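Side-chain contacts in phosphoenolpyruvate-protein phosphotransferase (Coxiella burnetii, PDB 3TRC), which probably catalyses phosphoryl transfer from phosphoenolpyruvate to a protein histidine, and is represented by its GAF domain alone: residues A[77-82]-A[90-95]; A[15-20]-A[156-161]. All blocks are in the same frame, centred on the assembly; numbering follows the deposited sequence.

Interaction 1 of 2, residues A[77-82]-A[90-95]; sequences EGLIGL and INLADA. With NA (sodium ion), chain C; PO4 (phosphate ion), chain B.
Leu79 and Leu82, on the helix that packs beside the GAF-domain sheet, meet Ile90, Leu92 and Ala95 of the edge strand 90-92 and the loop after it. The fork of Leu79 is the main bump: its two methyls straddle Leu92 CD1, the nearer one, CD2, at 3.7 Å, in a tip-to-tip approach. The hollow for this fork is completed by Ala95, whose CB lies 3.8 Å from Leu79 CD2, and by Ile90, whose CD1 lies 4.0 Å from Leu79 CD1. Ile90 in turn sends its extended chain (chi2 -177°) toward the helix, and its CD1 methyl lodges against the branch of Leu82, 3.7 Å from CG; the two side chains meet at about a right angle. Phe115 of the neighbouring strand 114-122 also touches Leu79 and Ala95. The same turn meets two ions, a phosphate at its amide end and the sodium across the helix from it. Successive amides grip the phosphate, probably from the crystallisation liquor, while the carbonyl of Gly81 joins Tyr55 and Glu85 around the sodium ion. Both phosphate bonds are nearly straight: Leu79 N to O4 is 2.8 Å at 172°, and Ile80 N to O3 is 2.9 Å at 169°.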
# COMPACT_ATOMS: atom_id res chain seq x y z
N GLU A 77 -13.87 4.44 25.37
CA GLU A 77 -14.09 3.34 26.31
C GLU A 77 -13.39 2.05 25.90
O GLU A 77 -13.29 1.72 24.72
CB GLU A 77 -15.58 3.08 26.50
CG GLU A 77 -16.33 4.25 27.11
CD GLU A 77 -17.70 3.85 27.61
OE1 GLU A 77 -18.11 2.70 27.38
OE2 GLU A 77 -18.36 4.70 28.26
N GLY A 78 -12.93 1.31 26.91
CA GLY A 78 -12.28 0.04 26.66
C GLY A 78 -10.95 0.15 25.95
O GLY A 78 -10.41 1.23 25.73
N LEU A 79 -10.41 -1.01 25.58
CA LEU A 79 -9.13 -1.07 24.92
C LEU A 79 -9.22 -0.50 23.51
O LEU A 79 -8.33 0.22 23.06
CB LEU A 79 -8.65 -2.53 24.89
CG LEU A 79 -7.21 -2.79 24.50
CD1 LEU A 79 -6.25 -1.92 25.32
CD2 LEU A 79 -6.90 -4.27 24.68
N ILE A 80 -10.29 -0.84 22.80
CA ILE A 80 -10.48 -0.31 21.46
C ILE A 80 -10.61 1.21 21.49
O ILE A 80 -10.03 1.91 20.65
CB ILE A 80 -11.67 -1.00 20.75
CG1 ILE A 80 -11.31 -2.46 20.48
CG2 ILE A 80 -12.03 -0.28 19.46
CD1 ILE A 80 -12.46 -3.32 19.98
N GLY A 81 -11.35 1.72 22.47
CA GLY A 81 -11.43 3.16 22.69
C GLY A 81 -10.06 3.76 22.94
O GLY A 81 -9.75 4.85 22.47
N LEU A 82 -9.22 3.05 23.69
CA LEU A 82 -7.89 3.57 24.00
C LEU A 82 -7.04 3.68 22.73
O LEU A 82 -6.32 4.66 22.55
CB LEU A 82 -7.21 2.71 25.06
CG LEU A 82 -5.90 3.23 25.64
CD1 LEU A 82 -6.07 4.65 26.20
CD2 LEU A 82 -5.38 2.28 26.70
N ILE A 90 -1.87 -0.41 19.79
CA ILE A 90 -1.71 -1.10 21.06
C ILE A 90 -1.51 -2.58 20.74
O ILE A 90 -2.36 -3.21 20.11
CB ILE A 90 -2.92 -0.89 22.00
CG1 ILE A 90 -3.11 0.60 22.30
CG2 ILE A 90 -2.72 -1.66 23.30
CD1 ILE A 90 -4.23 0.90 23.28
N ASN A 91 -0.37 -3.11 21.18
CA ASN A 91 0.06 -4.47 20.85
C ASN A 91 0.32 -5.21 22.16
O ASN A 91 1.28 -4.90 22.88
CB ASN A 91 1.34 -4.37 20.02
CG ASN A 91 1.77 -5.69 19.42
OD1 ASN A 91 1.37 -6.76 19.86
ND2 ASN A 91 2.61 -5.61 18.39
N LEU A 92 -0.53 -6.18 22.48
CA LEU A 92 -0.46 -6.87 23.77
C LEU A 92 -0.46 -8.38 23.61
O LEU A 92 -1.03 -8.92 22.66
CB LEU A 92 -1.66 -6.46 24.63
CG LEU A 92 -1.89 -4.96 24.80
CD1 LEU A 92 -3.27 -4.67 25.38
CD2 LEU A 92 -0.79 -4.35 25.65
N ALA A 93 0.15 -9.07 24.57
CA ALA A 93 0.15 -10.53 24.59
C ALA A 93 -1.11 -11.09 25.26
O ALA A 93 -1.55 -12.19 24.94
CB ALA A 93 1.39 -11.06 25.28
N ASP A 94 -1.68 -10.33 26.19
CA ASP A 94 -2.87 -10.79 26.91
C ASP A 94 -3.82 -9.64 27.21
O ASP A 94 -3.82 -9.08 28.31
CB ASP A 94 -2.45 -11.50 28.20
CG ASP A 94 -3.44 -12.56 28.64
OD1 ASP A 94 -4.62 -12.52 28.22
OD2 ASP A 94 -3.04 -13.44 29.44
N ALA A 95 -4.64 -9.29 26.22
CA ALA A 95 -5.55 -8.15 26.32
C ALA A 95 -6.45 -8.14 27.56
O ALA A 95 -6.62 -7.09 28.17
CB ALA A 95 -6.40 -8.03 25.04
NA NA C . -11.90 6.39 21.29
P PO4 B . -13.01 -3.32 24.79
O1 PO4 B . -14.33 -2.74 25.24
O2 PO4 B . -13.22 -4.76 24.36
O3 PO4 B . -12.45 -2.54 23.64
O4 PO4 B . -12.03 -3.31 25.93

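Interaction 2 of 2, residues A[15-20]-A[156-161]; sequences QEVNAA and AAEIAH
Glu158 reaches Val17 and Asn18 through a bent chain: CG stands anti to the carbonyl carbon (chi1 -61°), and a bend at chi2 (-66°) turns the carboxylate along its own helix, leaving CG and CD both facing helix 3-19. Val17 answers with CG1, which comes to 3.9 Å from Glu158 CG and 4.1 Å from Glu158 CD as the two side chains cross obliquely. The carboxylate thus rests its carbon end on the valine methyl; OE1 is held by a water, while OE2 merely comes near Asn18. OE1 accepts a hydrogen bond of 2.8 Å from this water, which also donates to Val17 O, 2.9 Å away, so the solvent molecule ties the last turn of helix 3-19 to the Glu158 side chain. OE2 lies 3.6 Å from Asn18 OD1, oxygen facing oxygen with the amide and carboxylate planes 53° apart, a near approach and not a bond. Helix 23-37 lines the same groove, with Val30 against Val17 and Leu23 against Glu158. The second subunit is close by: its Ile153 packs on Asn18, and the His161 rings of the two chains meet nearly perpendicular. Small and mostly side-chain built, this water-bridged contact joins the N-terminal helix to helix 142-164, which with its neighbours backs the antiparallel sheet of the GAF domain.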
# COMPACT_ATOMS: atom_id res chain seq x y z
N GLN A 15 -3.38 -5.32 -4.04
CA GLN A 15 -3.98 -5.66 -5.33
C GLN A 15 -5.48 -5.92 -5.19
O GLN A 15 -6.29 -5.34 -5.91
CB GLN A 15 -3.31 -6.91 -5.89
CG GLN A 15 -3.81 -7.32 -7.26
CD GLN A 15 -3.05 -6.63 -8.36
OE1 GLN A 15 -3.35 -5.48 -8.71
NE2 GLN A 15 -2.06 -7.31 -8.92
N GLU A 16 -5.83 -6.80 -4.27
CA GLU A 16 -7.23 -7.18 -4.07
C GLU A 16 -8.10 -6.02 -3.58
O GLU A 16 -9.25 -5.88 -4.00
CB GLU A 16 -7.34 -8.38 -3.14
CG GLU A 16 -6.96 -9.72 -3.77
CD GLU A 16 -7.18 -10.90 -2.84
OE1 GLU A 16 -7.09 -10.72 -1.61
OE2 GLU A 16 -7.46 -12.01 -3.34
N VAL A 17 -7.56 -5.19 -2.69
CA VAL A 17 -8.31 -4.03 -2.20
C VAL A 17 -8.61 -3.04 -3.32
O VAL A 17 -9.74 -2.58 -3.46
CB VAL A 17 -7.57 -3.30 -1.06
CG1 VAL A 17 -8.27 -1.98 -0.72
CG2 VAL A 17 -7.49 -4.18 0.18
N ASN A 18 -7.60 -2.74 -4.14
CA ASN A 18 -7.82 -1.79 -5.22
C ASN A 18 -8.75 -2.33 -6.31
O ASN A 18 -9.36 -1.56 -7.04
CB ASN A 18 -6.49 -1.31 -5.81
CG ASN A 18 -5.84 -0.24 -4.95
OD1 ASN A 18 -6.49 0.34 -4.08
ND2 ASN A 18 -4.57 0.04 -5.21
N ALA A 19 -8.86 -3.65 -6.39
CA ALA A 19 -9.74 -4.29 -7.38
C ALA A 19 -11.16 -4.51 -6.85
O ALA A 19 -12.07 -4.85 -7.61
CB ALA A 19 -9.14 -5.61 -7.85
N ALA A 20 -11.35 -4.33 -5.55
CA ALA A 20 -12.67 -4.48 -4.95
C ALA A 20 -13.65 -3.47 -5.55
O ALA A 20 -13.30 -2.31 -5.76
CB ALA A 20 -12.59 -4.32 -3.44
N ALA A 156 -7.68 3.60 5.36
CA ALA A 156 -8.08 4.98 5.63
C ALA A 156 -8.46 5.70 4.34
O ALA A 156 -9.47 6.40 4.27
CB ALA A 156 -6.97 5.74 6.36
N ALA A 157 -7.64 5.52 3.31
CA ALA A 157 -7.89 6.16 2.03
C ALA A 157 -9.19 5.64 1.41
O ALA A 157 -9.97 6.40 0.86
CB ALA A 157 -6.73 5.93 1.07
N GLU A 158 -9.40 4.33 1.52
CA GLU A 158 -10.61 3.72 0.98
C GLU A 158 -11.87 4.22 1.69
O GLU A 158 -12.88 4.52 1.05
CB GLU A 158 -10.50 2.20 1.02
CG GLU A 158 -9.33 1.65 0.20
CD GLU A 158 -9.50 1.90 -1.29
OE1 GLU A 158 -10.58 1.60 -1.82
OE2 GLU A 158 -8.55 2.41 -1.94
N ILE A 159 -11.82 4.32 3.01
CA ILE A 159 -12.93 4.86 3.77
C ILE A 159 -13.18 6.34 3.45
O ILE A 159 -14.32 6.77 3.25
CB ILE A 159 -12.71 4.67 5.28
CG1 ILE A 159 -12.61 3.17 5.59
CG2 ILE A 159 -13.82 5.34 6.08
CD1 ILE A 159 -12.25 2.84 7.03
N ALA A 160 -12.10 7.12 3.38
CA ALA A 160 -12.23 8.53 3.05
C ALA A 160 -12.85 8.73 1.67
O ALA A 160 -13.67 9.62 1.46
CB ALA A 160 -10.88 9.22 3.15
N HIS A 161 -12.45 7.88 0.72
CA HIS A 161 -12.95 7.99 -0.64
C HIS A 161 -14.44 7.66 -0.69
O HIS A 161 -15.21 8.35 -1.34
CB HIS A 161 -12.16 7.07 -1.58
CG HIS A 161 -12.61 7.14 -3.01
ND1 HIS A 161 -13.23 6.09 -3.64
CD2 HIS A 161 -12.53 8.14 -3.92
CE1 HIS A 161 -13.51 6.43 -4.89
NE2 HIS A 161 -13.09 7.67 -5.08
O HOH W 1 -10.73 0.03 -4.13

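The chain's centre lies between the two contacts, their own centres 26 Å apart and their nearest atoms about 13 Å apart without touching. Interaction 1 falls within the span of sequence that interaction 2 closes, a local helix-strand contact inside a span whose outer helices are brought together from 136 residues apart. The sheet mediates between them: strand 114-122 bonds through its backbone to Ile90 and Leu92 of interaction 1 and touches Ala156 and Ala160 of the 156-161 segment. Interaction 1 adjoins the phosphate and sodium ions; interaction 2 has a bridging water between its segments and borders the second subunit.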